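Local atomic coordinates of disulfide oxidoreductase (Xylella fastidiosa, PDB entry 2REM), a protein that probably acts as a thiol-disulfide oxidoreductase of the DsbA type in the periplasm, with a thioredoxin-like redox centre. Residues G25-V30 / Y181-E186. Numbering follows the deposited sequence.
Sequences GKIEVV and YLVSRE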
loop_
_atom_site.group_PDB
_atom_site.type_symbol
_atom_site.label_atom_id
_atom_site.label_comp_id
_atom_site.label_asym_id
_atom_site.label_seq_id
_atom_site.Cartn_x
_atom_site.Cartn_y
_atom_site.Cartn_z
ATOM N N GLY A 25 6.377 -19.253 3.910
ATOM C CA GLY A 25 6.327 -19.239 5.382
ATOM C C GLY A 25 5.735 -17.995 6.056
ATOM O O GLY A 25 5.371 -18.035 7.238
ATOM N N LYS A 26 5.591 -16.911 5.300
ATOM C CA LYS A 26 5.163 -15.619 5.855
ATOM C C LYS A 26 3.643 -15.416 5.882
ATOM O O LYS A 26 2.892 -16.056 5.133
ATOM C CB LYS A 26 5.787 -14.455 5.069
ATOM C CG LYS A 26 7.309 -14.454 5.010
ATOM C CD LYS A 26 7.950 -13.962 6.293
ATOM C CE LYS A 26 9.429 -14.299 6.300
ATOM N NZ LYS A 26 10.202 -13.400 7.228
ATOM N N ILE A 27 3.212 -14.509 6.753
ATOM C CA ILE A 27 1.861 -13.981 6.713
ATOM C C ILE A 27 1.959 -12.616 6.053
ATOM O O ILE A 27 2.586 -11.689 6.583
ATOM C CB ILE A 27 1.226 -13.850 8.104
ATOM C CG1 ILE A 27 1.241 -15.209 8.830
ATOM C CG2 ILE A 27 -0.193 -13.264 7.958
ATOM C CD1 ILE A 27 1.051 -15.124 10.330
ATOM N N GLU A 28 1.357 -12.505 4.881
ATOM C CA GLU A 28 1.439 -11.271 4.142
ATOM C C GLU A 28 0.322 -10.363 4.595
ATOM O O GLU A 28 -0.833 -10.770 4.682
ATOM C CB GLU A 28 1.325 -11.528 2.646
ATOM C CG GLU A 28 1.370 -10.267 1.826
ATOM C CD GLU A 28 1.122 -10.558 0.383
ATOM O OE1 GLU A 28 -0.068 -10.604 -0.007
ATOM O OE2 GLU A 28 2.113 -10.754 -0.355
ATOM N N VAL A 29 0.700 -9.143 4.936
ATOM C CA VAL A 29 -0.256 -8.102 5.219
ATOM C C VAL A 29 0.032 -6.991 4.240
ATOM O O VAL A 29 1.069 -6.347 4.315
ATOM C CB VAL A 29 -0.131 -7.591 6.664
ATOM C CG1 VAL A 29 -1.169 -6.508 6.921
ATOM C CG2 VAL A 29 -0.357 -8.777 7.645
ATOM N N VAL A 30 -0.903 -6.788 3.328
ATOM C CA VAL A 30 -0.822 -5.705 2.372
ATOM C C VAL A 30 -1.720 -4.565 2.806
ATOM O O VAL A 30 -2.847 -4.779 3.271
ATOM C CB VAL A 30 -1.185 -6.188 0.927
ATOM C CG1 VAL A 30 -1.480 -4.976 -0.016
ATOM C CG2 VAL A 30 -0.078 -7.061 0.379
ATOM N N TYR A 181 -6.217 -10.016 14.567
ATOM C CA TYR A 181 -6.999 -11.253 14.659
ATOM C C TYR A 181 -6.725 -12.184 13.466
ATOM O O TYR A 181 -6.503 -13.388 13.656
ATOM C CB TYR A 181 -8.514 -10.948 14.773
ATOM C CG TYR A 181 -9.382 -12.134 14.427
ATOM C CD1 TYR A 181 -9.863 -12.313 13.137
ATOM C CD2 TYR A 181 -9.677 -13.107 15.387
ATOM C CE1 TYR A 181 -10.650 -13.413 12.809
ATOM C CE2 TYR A 181 -10.444 -14.210 15.073
ATOM C CZ TYR A 181 -10.927 -14.352 13.771
ATOM O OH TYR A 181 -11.698 -15.438 13.439
ATOM N N LEU A 182 -6.767 -11.626 12.256
ATOM C CA LEU A 182 -6.572 -12.412 11.025
ATOM C C LEU A 182 -5.148 -12.925 10.922
ATOM O O LEU A 182 -4.933 -14.058 10.484
ATOM C CB LEU A 182 -6.883 -11.590 9.768
ATOM C CG LEU A 182 -8.331 -11.129 9.565
ATOM C CD1 LEU A 182 -8.353 -10.120 8.419
ATOM C CD2 LEU A 182 -9.221 -12.344 9.275
ATOM N N VAL A 183 -4.183 -12.082 11.296
ATOM C CA VAL A 183 -2.776 -12.510 11.302
ATOM C C VAL A 183 -2.563 -13.639 12.315
ATOM O O VAL A 183 -1.941 -14.648 12.009
ATOM C CB VAL A 183 -1.806 -11.353 11.589
ATOM C CG1 VAL A 183 -0.425 -11.918 11.969
ATOM C CG2 VAL A 183 -1.704 -10.394 10.372
ATOM N N SER A 184 -3.104 -13.490 13.519
ATOM C CA SER A 184 -2.983 -14.556 14.515
ATOM C C SER A 184 -3.657 -15.840 14.075
ATOM O O SER A 184 -3.173 -16.953 14.366
ATOM C CB SER A 184 -3.565 -14.099 15.838
ATOM O OG SER A 184 -2.737 -13.082 16.356
ATOM N N ARG A 185 -4.786 -15.684 13.399
ATOM C CA ARG A 185 -5.542 -16.835 12.936
ATOM C C ARG A 185 -4.774 -17.587 11.836
ATOM O O ARG A 185 -4.743 -18.801 11.844
ATOM C CB ARG A 185 -6.930 -16.425 12.461
ATOM C CG ARG A 185 -7.843 -17.618 12.244
ATOM C CD ARG A 185 -9.198 -17.220 11.788
ATOM N NE ARG A 185 -9.177 -16.491 10.527
ATOM C CZ ARG A 185 -10.280 -16.206 9.845
ATOM N NH1 ARG A 185 -11.458 -16.624 10.310
ATOM N NH2 ARG A 185 -10.216 -15.530 8.706
ATOM N N GLU A 186 -4.153 -16.852 10.918
ATOM C CA GLU A 186 -3.248 -17.442 9.924
ATOM C C GLU A 186 -2.080 -18.146 10.588
ATOM O O GLU A 186 -1.701 -19.263 10.193
ATOM C CB GLU A 186 -2.709 -16.381 8.968
ATOM C CG GLU A 186 -3.789 -15.785 8.078
ATOM C CD GLU A 186 -4.573 -16.876 7.339
ATOM O OE1 GLU A 186 -5.714 -17.187 7.743
ATOM O OE2 GLU A 186 -4.037 -17.425 6.361
#
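I27 and V29 of the strand pack against V183 and E186 of the helix, entirely through van der Waals contact. No hydrogen bond joins the two segments. I27 gives the larger share of the strand side. With CG1 beside the backbone N (chi1 -56°) and the chain extended beyond it, CD1 reaches the helix backbone, 3.5 Å from V183 O. CD1 also meets V183 CG1 at 3.9 Å. The other branch, CG2, lies 4.0 Å from V183 CG2. V183 thus offers both methyls to the strand, and CG2 also presses on V29 CG2 at 3.4 Å, a tight fit for two methyl carbons. These two valines meet at about a right angle.

E186 contributes carbon only. Its CB rests 4.1 Å from I27 CG1, while the bend at chi2 (-53°) turns the carboxylate away from the strand. There OE2 accepts a hydrogen bond from N162, whose OD1 is hydrogen-bonded to the backbone N of E28. V183 and V29 also both touch V58 of the neighbouring parallel strand.

The strand and helix segments run nearly antiparallel, at 161°, with axes 9.2 Å apart. This is the C-terminal helix 172-190 packed on strand 27-33, an inner strand of the mixed sheet, as in the thioredoxin fold.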